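Local structure of putative glycoside hydrolase (Parabacteroides distasonis ATCC 8503, 3GYC) at residues A18-D23 with N347-Q352; H233-A238 with D285-M290; E305-V310 with V341-S346; D321-L326 with A354-D359. The protein probably hydrolyses glycosidic bonds by means of a cellulase-like TIM-barrel domain, though its natural substrate remains uncertain. All blocks are in the same frame, centred on the assembly; numbering follows the deposited sequence.

Contacts 1, 2 and 3 are buried in a TIM barrel, whereas contact 4 lies farther out and is partly open. Contacts 1 and 3 meet around the eighth strand, 340-343: contact 3 ties its end and the residues just after it to the exit of the seventh, contact 1 ties the loop that follows to the neighbouring first strand. Both rest on a tryptophan N-H given to a backbone carbonyl. Contact 2 packs the exit of the sixth strand on helix 276-297 through carbon and selenium. Contact 4 joins helix 321-337 to helix 354-357 and the N-cap residue after it, to which its salt bridge runs. Asn347 of contact 1 reaches both Trp236 of contact 2 and Val310 of contact 3.

Contact 1 (A18-D23 with N347-Q352); sequences AITMWD and NFCGPQ. With EDO (1,2-ethanediol), chain C.
Two side chains of strand 17-23 seize a single carbonyl oxygen in the loop after strand 340-343. Thr20 holds OG1 anti to its backbone N (chi1 -178°), and this hydroxyl donates to Cys349 O at 2.7 Å from above the carbonyl plane; the same torsion leaves methyl CG2 in the crowded position between N and the carbonyl carbon. Trp22 has CG anti to its carbonyl carbon, which brings the pyrrole edge of the indole to the loop. Its NE1 donates to Cys349 O at 3.0 Å, on a lone pair and nearly in the ring plane, with an N-H...O angle of 151°. Farther round the indole, Trp22 CZ2 meets Pro351 CD at 4.1 Å, the two side chains crossing at about a right angle. The selenomethionine Met21 bends at chi3 (74°), so that its CE lies alongside Asn347 CB at 3.8 Å, while the amide of Asn347 leads away to Trp236 and Val310. One water accepts from Cys349 N at 3.0 Å and donates to Thr20 OG1; another links Asp23 OD1 to Gln352 NE2. An alanine at Trp22, lacking NE1 and the indole, would probably let the loop at Cys349 and Pro351 shift. In the barrel this joins the first strand to the loop leaving the eighth, beside helix 39-48. Cys349 centres an inverse gamma turn, and the two donors, coming from different directions, are likely to fix the orientation of its buried carbonyl more firmly than either could alone.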
# COMPACT_ATOMS: atom_id res chain seq x y z
N ALA A 18 5.15 1.25 12.32
CA ALA A 18 5.38 0.00 11.60
C ALA A 18 4.01 -0.37 11.04
O ALA A 18 3.04 -0.66 11.77
CB ALA A 18 5.94 -1.10 12.51
N ILE A 19 3.95 -0.34 9.72
CA ILE A 19 2.69 -0.49 8.95
C ILE A 19 2.62 -1.79 8.16
O ILE A 19 3.64 -2.37 7.80
CB ILE A 19 2.48 0.79 8.03
CG1 ILE A 19 1.08 0.87 7.43
CG2 ILE A 19 3.53 0.91 6.88
CD1 ILE A 19 0.74 2.30 6.83
N THR A 20 1.40 -2.28 7.95
CA THR A 20 1.16 -3.39 7.07
C THR A 20 -0.06 -3.10 6.13
O THR A 20 -1.00 -2.48 6.56
CB THR A 20 0.89 -4.69 7.83
OG1 THR A 20 0.72 -5.70 6.86
CG2 THR A 20 -0.42 -4.64 8.65
N MSE A 21 0.05 -3.53 4.88
CA MSE A 21 -1.03 -3.47 3.91
C MSE A 21 -1.98 -4.65 4.09
O MSE A 21 -1.56 -5.82 3.93
CB MSE A 21 -0.48 -3.54 2.50
CG MSE A 21 -1.58 -3.56 1.46
SE MSE A 21 -0.90 -4.15 -0.21
CE MSE A 21 -0.74 -6.05 0.20
N TRP A 22 -3.21 -4.37 4.54
CA TRP A 22 -4.29 -5.36 4.58
C TRP A 22 -5.29 -5.15 3.44
O TRP A 22 -6.32 -5.86 3.35
CB TRP A 22 -4.94 -5.41 5.95
CG TRP A 22 -4.15 -6.24 6.97
CD1 TRP A 22 -2.90 -6.75 6.82
CD2 TRP A 22 -4.52 -6.53 8.35
NE1 TRP A 22 -2.50 -7.43 7.97
CE2 TRP A 22 -3.49 -7.33 8.90
CE3 TRP A 22 -5.67 -6.32 9.10
CZ2 TRP A 22 -3.54 -7.81 10.19
CZ3 TRP A 22 -5.71 -6.80 10.36
CH2 TRP A 22 -4.65 -7.53 10.91
N ASP A 23 -4.96 -4.20 2.55
CA ASP A 23 -5.60 -4.00 1.25
C ASP A 23 -7.14 -4.17 1.30
O ASP A 23 -7.80 -3.50 2.07
CB ASP A 23 -4.91 -4.93 0.22
CG ASP A 23 -4.85 -6.42 0.69
OD1 ASP A 23 -3.92 -6.77 1.47
OD2 ASP A 23 -5.77 -7.22 0.34
N ASN A 347 4.73 -6.91 1.83
CA ASN A 347 3.33 -6.97 1.44
C ASN A 347 2.68 -8.37 1.67
O ASN A 347 1.66 -8.66 1.07
CB ASN A 347 3.03 -6.44 0.01
CG ASN A 347 3.83 -7.15 -1.12
OD1 ASN A 347 5.00 -7.19 -1.08
ND2 ASN A 347 3.16 -7.63 -2.14
N PHE A 348 3.28 -9.20 2.54
CA PHE A 348 2.76 -10.52 2.90
C PHE A 348 2.52 -10.55 4.40
O PHE A 348 2.46 -11.62 5.00
CB PHE A 348 3.74 -11.62 2.46
CG PHE A 348 4.18 -11.48 1.04
CD1 PHE A 348 3.27 -11.62 0.02
CD2 PHE A 348 5.48 -11.17 0.71
CE1 PHE A 348 3.65 -11.44 -1.30
CE2 PHE A 348 5.86 -10.98 -0.60
CZ PHE A 348 4.94 -11.14 -1.61
N CYS A 349 2.40 -9.36 4.99
CA CYS A 349 2.32 -9.21 6.40
C CYS A 349 0.86 -9.29 6.90
O CYS A 349 0.32 -8.33 7.47
CB CYS A 349 2.95 -7.89 6.77
SG CYS A 349 3.33 -7.81 8.51
N GLY A 350 0.30 -10.47 6.75
CA GLY A 350 -1.07 -10.75 7.16
C GLY A 350 -1.30 -12.23 7.41
O GLY A 350 -0.52 -13.06 6.96
N PRO A 351 -2.43 -12.56 8.05
CA PRO A 351 -2.67 -13.92 8.50
C PRO A 351 -2.88 -14.99 7.41
O PRO A 351 -2.68 -16.18 7.69
CB PRO A 351 -3.87 -13.76 9.45
CG PRO A 351 -4.49 -12.50 9.08
CD PRO A 351 -3.43 -11.62 8.59
N GLN A 352 -3.15 -14.62 6.17
CA GLN A 352 -3.24 -15.61 5.10
C GLN A 352 -1.88 -16.04 4.51
O GLN A 352 -1.85 -16.90 3.64
CB GLN A 352 -4.17 -15.15 3.97
CG GLN A 352 -3.63 -14.09 2.96
CD GLN A 352 -3.69 -12.64 3.39
OE1 GLN A 352 -3.38 -12.26 4.55
NE2 GLN A 352 -4.10 -11.79 2.43
C1 EDO C . -1.98 -20.27 3.68
O1 EDO C . -1.80 -21.73 3.62
C2 EDO C . -3.42 -19.76 3.56
O2 EDO C . -3.71 -19.12 2.30
O HOH W 1 1.05 -6.94 3.95
O HOH W 2 -0.74 -9.07 3.11
O HOH W 3 -3.54 -8.92 3.05

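Contact 2 (H233-A238 with D285-M290)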
# COMPACT_ATOMS: atom_id res chain seq x y z
N HIS A 233 5.61 4.90 -1.81
CA HIS A 233 6.25 4.33 -2.97
C HIS A 233 6.49 2.85 -2.77
O HIS A 233 6.97 2.42 -1.73
CB HIS A 233 7.54 5.06 -3.32
CG HIS A 233 7.83 5.01 -4.79
ND1 HIS A 233 7.35 5.97 -5.65
CD2 HIS A 233 8.42 4.06 -5.55
CE1 HIS A 233 7.69 5.64 -6.89
NE2 HIS A 233 8.33 4.48 -6.85
N HIS A 234 6.12 2.06 -3.78
CA HIS A 234 6.24 0.62 -3.69
C HIS A 234 7.57 0.20 -4.31
O HIS A 234 7.89 0.62 -5.41
CB HIS A 234 5.05 -0.06 -4.38
CG HIS A 234 3.72 0.38 -3.83
ND1 HIS A 234 2.52 0.06 -4.44
CD2 HIS A 234 3.40 1.13 -2.74
CE1 HIS A 234 1.52 0.54 -3.71
NE2 HIS A 234 2.03 1.23 -2.70
N ILE A 235 8.35 -0.59 -3.56
CA ILE A 235 9.72 -0.94 -3.95
C ILE A 235 10.00 -2.40 -3.73
O ILE A 235 9.99 -2.88 -2.60
CB ILE A 235 10.77 -0.16 -3.11
CG1 ILE A 235 10.67 1.33 -3.37
CG2 ILE A 235 12.23 -0.58 -3.44
CD1 ILE A 235 11.56 2.19 -2.44
N TRP A 236 10.29 -3.10 -4.82
CA TRP A 236 10.67 -4.51 -4.75
C TRP A 236 11.95 -4.80 -5.54
O TRP A 236 12.10 -4.31 -6.65
CB TRP A 236 9.62 -5.37 -5.38
CG TRP A 236 8.28 -5.40 -4.68
CD1 TRP A 236 7.91 -6.16 -3.61
CD2 TRP A 236 7.14 -4.70 -5.10
NE1 TRP A 236 6.59 -5.97 -3.33
CE2 TRP A 236 6.09 -5.05 -4.22
CE3 TRP A 236 6.89 -3.80 -6.14
CZ2 TRP A 236 4.79 -4.53 -4.36
CZ3 TRP A 236 5.59 -3.27 -6.27
CH2 TRP A 236 4.57 -3.64 -5.39
N MSE A 237 12.82 -5.60 -4.95
CA MSE A 237 14.03 -6.12 -5.59
C MSE A 237 13.73 -6.76 -6.95
O MSE A 237 14.48 -6.59 -7.94
CB MSE A 237 14.62 -7.21 -4.69
CG MSE A 237 15.85 -7.97 -5.28
SE MSE A 237 15.51 -9.38 -6.64
CE MSE A 237 14.55 -10.72 -5.64
N ALA A 238 12.65 -7.53 -6.97
CA ALA A 238 12.24 -8.24 -8.16
C ALA A 238 11.98 -7.36 -9.39
O ALA A 238 12.09 -7.84 -10.52
CB ALA A 238 11.01 -9.11 -7.86
N ASP A 285 20.19 0.21 -3.30
CA ASP A 285 20.47 1.38 -4.13
C ASP A 285 19.22 2.18 -4.45
O ASP A 285 19.23 3.41 -4.44
CB ASP A 285 21.22 0.97 -5.41
CG ASP A 285 22.70 0.73 -5.16
OD1 ASP A 285 23.18 0.99 -4.02
OD2 ASP A 285 23.40 0.30 -6.11
N LYS A 286 18.13 1.49 -4.73
CA LYS A 286 16.86 2.15 -4.97
C LYS A 286 16.32 2.84 -3.70
O LYS A 286 15.83 3.98 -3.75
CB LYS A 286 15.81 1.14 -5.47
CG LYS A 286 14.44 1.73 -5.76
CD LYS A 286 14.45 2.96 -6.63
CE LYS A 286 15.01 2.71 -7.98
NZ LYS A 286 14.20 1.68 -8.72
N ILE A 287 16.42 2.15 -2.57
CA ILE A 287 15.96 2.69 -1.29
C ILE A 287 16.72 3.97 -0.93
O ILE A 287 16.13 4.93 -0.48
CB ILE A 287 16.11 1.67 -0.14
CG1 ILE A 287 15.15 0.48 -0.34
CG2 ILE A 287 15.84 2.32 1.20
CD1 ILE A 287 15.46 -0.69 0.56
N GLU A 288 18.03 3.95 -1.10
CA GLU A 288 18.85 5.12 -0.81
C GLU A 288 18.51 6.26 -1.76
O GLU A 288 18.39 7.41 -1.34
CB GLU A 288 20.34 4.78 -0.90
CG GLU A 288 20.85 3.73 0.11
CD GLU A 288 20.79 4.16 1.59
OE1 GLU A 288 20.51 5.36 1.91
OE2 GLU A 288 21.04 3.29 2.46
N LEU A 289 18.34 5.94 -3.04
CA LEU A 289 17.96 6.93 -4.06
C LEU A 289 16.61 7.57 -3.70
O LEU A 289 16.47 8.81 -3.71
CB LEU A 289 17.90 6.28 -5.45
CG LEU A 289 17.51 7.20 -6.63
CD1 LEU A 289 18.42 8.43 -6.80
CD2 LEU A 289 17.46 6.38 -7.91
N MSE A 290 15.63 6.74 -3.34
CA MSE A 290 14.31 7.27 -2.94
C MSE A 290 14.44 8.22 -1.75
O MSE A 290 13.88 9.30 -1.75
CB MSE A 290 13.35 6.12 -2.61
CG MSE A 290 11.93 6.53 -2.18
SE MSE A 290 10.82 7.27 -3.60
CE MSE A 290 11.21 9.18 -3.47
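Selenium against an aromatic ring is the most distinctive feature where the chain leaving strand 231-232 meets helix 276-297. Selenomethionine Met290 has CG anti to its backbone N and then bends at chi2 and chi3, so its SE comes obliquely to His233, 3.9 Å from CG and 4.3 Å from the ring centroid. CB of His233 points to the helix, and the selenium meets the CB-CG end of the side chain. Apolar packing follows at Ile235, whose two branches divide the helix face between them. CG2, anti to the backbone N, lies 4.0 Å from Lys286 CG and 4.4 Å from Ile287 CG1; CD1, at the end of the other branch, meets Met290 CB at 4.3 Å. Lys286 and Met290 stand one helical turn apart, joined by the backbone hydrogen bond from Met290 N to Lys286 O, and so form a continuous surface for Ile235. The polar ends have partners outside the interface. Lys286 curls through three successive bends to bring NZ to Gln240 and Gly215 O, while His233 uses ND1 with Tyr220 OH and NE2 with His214 O; the latter carbonyl makes a proton on NE2 probable. The 233-238 segment continues the sixth strand of the TIM barrel, its backbone hydrogen-bonding to Phe212 as well as to Val302 of the seventh strand and Glu305 just beyond it. Helix 276-297 packs against the outside of this continuation, and next to it comes helix 321-337, where Ile287 touches Thr333.

Contact 3 (E305-V310 with V341-S346); sequences ECWGLV and VGVATS
The one hydrogen bond between these segments runs from the indole of Trp307 to Ala344, just past strand 340-343. NE1 donates to Ala344 O at 2.9 Å; the donor lies in the carbonyl plane, but the oxygen is tilted 27° out of the ring plane and the N-H...O angle is only 141°. The neighbouring ring carbon CD1 lies 3.3 Å from Thr345 O, again at the edge of the indole; this buried oxygen has no hydrogen-bond partner in the model. A backbone contact adds to these, with Ser346 CA turning its hydrogen to Cys306 O at a carbon-to-oxygen distance of 3.2 Å. The peptide between Cys306 and Trp307 is cis, and Cys306 CB sits over the rim of one indole face. These residues follow the seventh strand of the TIM barrel, and their partners lie at and just beyond the end of the eighth. Glu305 thus stands at the exit of the seventh strand, where clan A glycoside hydrolases such as the family 5 cellulases carry their nucleophile; its CB points away from Val341-Ser346, its OE2 forms a salt bridge with Arg55, and whether it plays that role here is an inference from position alone. Apolar contacts close the interface. Cys306 SG, in the crowded position between N and the carbonyl carbon (chi1 50°), lies 3.8 Å from Ala344 CB. At the benzene edge of the indole, Trp307 CZ2 meets Val343 CG1 at 4.0 Å, the two side chains crossing at about a right angle, and helix 321-337 meets the same tryptophan through Thr331 and Ala334.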
# COMPACT_ATOMS: atom_id res chain seq x y z
N GLU A 305 4.32 -1.75 0.21
CA GLU A 305 4.47 -2.83 -0.73
C GLU A 305 5.97 -2.93 -1.06
O GLU A 305 6.54 -2.05 -1.66
CB GLU A 305 3.59 -2.59 -1.95
CG GLU A 305 2.08 -2.42 -1.61
CD GLU A 305 1.17 -2.73 -2.82
OE1 GLU A 305 1.44 -3.73 -3.51
OE2 GLU A 305 0.17 -2.02 -3.07
N CYS A 306 6.57 -4.03 -0.62
CA CYS A 306 8.00 -4.19 -0.56
C CYS A 306 8.26 -5.58 0.02
O CYS A 306 7.29 -6.28 0.38
CB CYS A 306 8.50 -3.13 0.43
SG CYS A 306 7.49 -3.22 1.99
N TRP A 307 9.52 -6.04 0.09
CA TRP A 307 10.71 -5.39 -0.46
C TRP A 307 11.41 -6.32 -1.45
O TRP A 307 12.35 -5.89 -2.12
CB TRP A 307 11.78 -5.07 0.63
CG TRP A 307 11.37 -4.07 1.69
CD1 TRP A 307 10.92 -4.35 2.92
CD2 TRP A 307 11.42 -2.64 1.60
NE1 TRP A 307 10.64 -3.21 3.61
CE2 TRP A 307 10.96 -2.14 2.82
CE3 TRP A 307 11.81 -1.75 0.60
CZ2 TRP A 307 10.85 -0.79 3.08
CZ3 TRP A 307 11.71 -0.41 0.85
CH2 TRP A 307 11.23 0.06 2.08
N GLY A 308 11.01 -7.59 -1.51
CA GLY A 308 11.69 -8.61 -2.34
C GLY A 308 10.95 -9.00 -3.60
O GLY A 308 11.23 -8.49 -4.68
N LEU A 309 10.00 -9.92 -3.46
CA LEU A 309 9.18 -10.37 -4.57
C LEU A 309 7.85 -9.66 -4.47
O LEU A 309 7.35 -9.37 -3.37
CB LEU A 309 8.99 -11.90 -4.56
CG LEU A 309 9.94 -12.68 -5.48
CD1 LEU A 309 11.38 -12.59 -5.06
CD2 LEU A 309 9.51 -14.14 -5.62
N VAL A 310 7.26 -9.37 -5.63
CA VAL A 310 5.96 -8.71 -5.64
C VAL A 310 4.83 -9.70 -5.25
O VAL A 310 4.01 -9.40 -4.37
CB VAL A 310 5.67 -8.06 -7.03
CG1 VAL A 310 4.31 -7.36 -7.03
CG2 VAL A 310 6.76 -7.08 -7.36
N VAL A 341 8.32 7.55 7.52
CA VAL A 341 7.45 7.73 8.69
C VAL A 341 6.55 6.50 8.89
O VAL A 341 5.97 6.32 9.96
CB VAL A 341 6.58 9.03 8.57
CG1 VAL A 341 7.49 10.28 8.54
CG2 VAL A 341 5.70 9.00 7.35
N GLY A 342 6.44 5.68 7.86
CA GLY A 342 5.69 4.44 7.86
C GLY A 342 6.47 3.39 7.07
O GLY A 342 6.69 3.55 5.87
N VAL A 343 6.87 2.31 7.73
CA VAL A 343 7.64 1.27 7.08
C VAL A 343 7.00 -0.09 7.28
O VAL A 343 6.63 -0.39 8.37
CB VAL A 343 9.08 1.23 7.65
CG1 VAL A 343 9.92 0.22 6.85
CG2 VAL A 343 9.69 2.60 7.65
N ALA A 344 6.80 -0.86 6.18
CA ALA A 344 6.29 -2.22 6.21
C ALA A 344 7.50 -3.14 6.06
O ALA A 344 8.52 -2.73 5.51
CB ALA A 344 5.33 -2.47 5.07
N THR A 345 7.39 -4.35 6.58
CA THR A 345 8.43 -5.36 6.46
C THR A 345 8.19 -6.12 5.16
O THR A 345 9.15 -6.60 4.55
CB THR A 345 8.42 -6.33 7.65
OG1 THR A 345 7.12 -6.92 7.76
CG2 THR A 345 8.81 -5.59 8.95
N SER A 346 6.92 -6.22 4.74
CA SER A 346 6.58 -6.79 3.42
C SER A 346 5.11 -6.64 3.09
O SER A 346 4.32 -6.36 3.99
CB SER A 346 6.93 -8.28 3.35
OG SER A 346 5.95 -9.09 3.97

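Contact 4 (D321-L326 with A354-D359); sequences DWVKDL and AGMWRD
Lys324 NZ and Asp359 OD2 form a salt bridge at 2.8 Å, made on the anti lone pair of the carboxylate oxygen. The other oxygen, OD1, caps Trp362 N, so Asp359 is both the N-cap of helix 360-371 and the counter-ion of the lysine. A water beside them accepts from Lys324 NZ at 3.0 Å and donates to Gly355 O at 2.6 Å, bringing a backbone carbonyl of helix 354-357 into the network. The ammonium also makes a cation-pi contact with Trp362. Lys324 runs out from helix 321-337 nearly straight and bends only at chi3 (58°), its chain passing the selenomethionine Met356 in the opposite direction; CG lies 3.8 Å from Met356 SE. Met356 CE also reaches Val323 CG1 at 4.4 Å, on the inner side of the contact. An alanine at Lys324, without the ammonium and most of the aliphatic chain, would probably weaken the tie between helix 321-337 and the start of helix 360-371 and leave Met356 less well packed. With one carboxylate oxygen on the ammonium and the other on a helix N-terminus, Asp359 is likely to be held firmly in its ionised form.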
# COMPACT_ATOMS: atom_id res chain seq x y z
N ASP A 321 12.24 -18.30 3.53
CA ASP A 321 13.46 -17.79 4.15
C ASP A 321 14.23 -16.71 3.39
O ASP A 321 14.54 -15.65 3.96
CB ASP A 321 14.39 -18.91 4.66
CG ASP A 321 14.93 -19.85 3.57
OD1 ASP A 321 14.67 -19.71 2.35
OD2 ASP A 321 15.65 -20.77 4.00
N TRP A 322 14.50 -16.94 2.11
CA TRP A 322 15.25 -15.97 1.32
C TRP A 322 14.46 -14.69 1.04
O TRP A 322 15.05 -13.59 0.87
CB TRP A 322 15.79 -16.60 0.04
CG TRP A 322 14.74 -17.07 -0.90
CD1 TRP A 322 14.06 -18.27 -0.85
CD2 TRP A 322 14.27 -16.39 -2.06
NE1 TRP A 322 13.17 -18.34 -1.91
CE2 TRP A 322 13.28 -17.21 -2.66
CE3 TRP A 322 14.58 -15.15 -2.65
CZ2 TRP A 322 12.62 -16.83 -3.82
CZ3 TRP A 322 13.90 -14.78 -3.78
CH2 TRP A 322 12.93 -15.61 -4.35
N VAL A 323 13.12 -14.81 1.01
CA VAL A 323 12.26 -13.68 0.82
C VAL A 323 12.29 -12.81 2.10
O VAL A 323 12.40 -11.56 2.01
CB VAL A 323 10.80 -14.13 0.50
CG1 VAL A 323 9.91 -12.95 0.42
CG2 VAL A 323 10.81 -14.94 -0.84
N LYS A 324 12.27 -13.45 3.27
CA LYS A 324 12.36 -12.74 4.55
C LYS A 324 13.71 -12.02 4.67
O LYS A 324 13.81 -10.94 5.23
CB LYS A 324 12.10 -13.69 5.74
CG LYS A 324 10.65 -14.15 5.90
CD LYS A 324 10.43 -15.31 6.88
CE LYS A 324 10.92 -15.00 8.29
NZ LYS A 324 10.76 -16.14 9.25
N ASP A 325 14.77 -12.66 4.18
CA ASP A 325 16.08 -12.04 4.18
C ASP A 325 16.07 -10.71 3.43
O ASP A 325 16.64 -9.72 3.90
CB ASP A 325 17.12 -12.98 3.54
CG ASP A 325 17.54 -14.14 4.47
OD1 ASP A 325 17.22 -14.11 5.67
OD2 ASP A 325 18.24 -15.07 4.01
N LEU A 326 15.46 -10.70 2.24
CA LEU A 326 15.37 -9.49 1.43
C LEU A 326 14.46 -8.47 2.11
O LEU A 326 14.73 -7.25 2.04
CB LEU A 326 14.87 -9.80 -0.00
CG LEU A 326 15.86 -10.46 -0.99
CD1 LEU A 326 15.13 -11.09 -2.19
CD2 LEU A 326 16.92 -9.42 -1.41
N ALA A 354 0.82 -17.63 6.00
CA ALA A 354 1.26 -18.32 7.20
C ALA A 354 2.78 -18.33 7.32
O ALA A 354 3.34 -18.14 8.43
CB ALA A 354 0.69 -19.76 7.24
N GLY A 355 3.45 -18.50 6.18
CA GLY A 355 4.90 -18.57 6.12
C GLY A 355 5.62 -17.29 6.54
O GLY A 355 6.77 -17.34 6.99
N MSE A 356 4.96 -16.16 6.29
CA MSE A 356 5.45 -14.86 6.69
C MSE A 356 4.94 -14.42 8.08
O MSE A 356 5.68 -13.82 8.87
CB MSE A 356 5.10 -13.82 5.65
CG MSE A 356 5.58 -12.42 6.03
SE MSE A 356 7.45 -12.20 6.16
CE MSE A 356 7.80 -12.20 4.21
N TRP A 357 3.68 -14.72 8.37
CA TRP A 357 3.08 -14.28 9.62
C TRP A 357 3.56 -15.00 10.85
O TRP A 357 3.53 -14.44 11.94
CB TRP A 357 1.57 -14.50 9.50
CG TRP A 357 0.63 -13.84 10.51
CD1 TRP A 357 -0.25 -14.47 11.34
CD2 TRP A 357 0.39 -12.43 10.68
NE1 TRP A 357 -1.01 -13.54 12.04
CE2 TRP A 357 -0.63 -12.29 11.65
CE3 TRP A 357 0.96 -11.29 10.16
CZ2 TRP A 357 -1.09 -11.06 12.08
CZ3 TRP A 357 0.52 -10.07 10.59
CH2 TRP A 357 -0.51 -9.96 11.55
N ARG A 358 4.01 -16.25 10.70
CA ARG A 358 4.26 -17.07 11.85
C ARG A 358 5.44 -16.76 12.78
O ARG A 358 5.29 -16.92 14.00
CB ARG A 358 4.34 -18.54 11.46
CG ARG A 358 5.52 -18.91 10.58
CD ARG A 358 5.50 -20.43 10.18
NE ARG A 358 4.14 -21.01 10.06
CZ ARG A 358 3.88 -22.26 9.66
NH1 ARG A 358 4.85 -23.05 9.27
NH2 ARG A 358 2.62 -22.70 9.63
N ASP A 359 6.57 -16.31 12.25
CA ASP A 359 7.81 -16.10 13.09
C ASP A 359 7.67 -14.76 13.87
O ASP A 359 8.12 -13.73 13.39
CB ASP A 359 9.02 -16.14 12.12
CG ASP A 359 10.37 -15.97 12.79
OD1 ASP A 359 10.47 -15.70 14.01
OD2 ASP A 359 11.37 -16.10 12.03
O HOH W 4 7.73 -16.28 9.11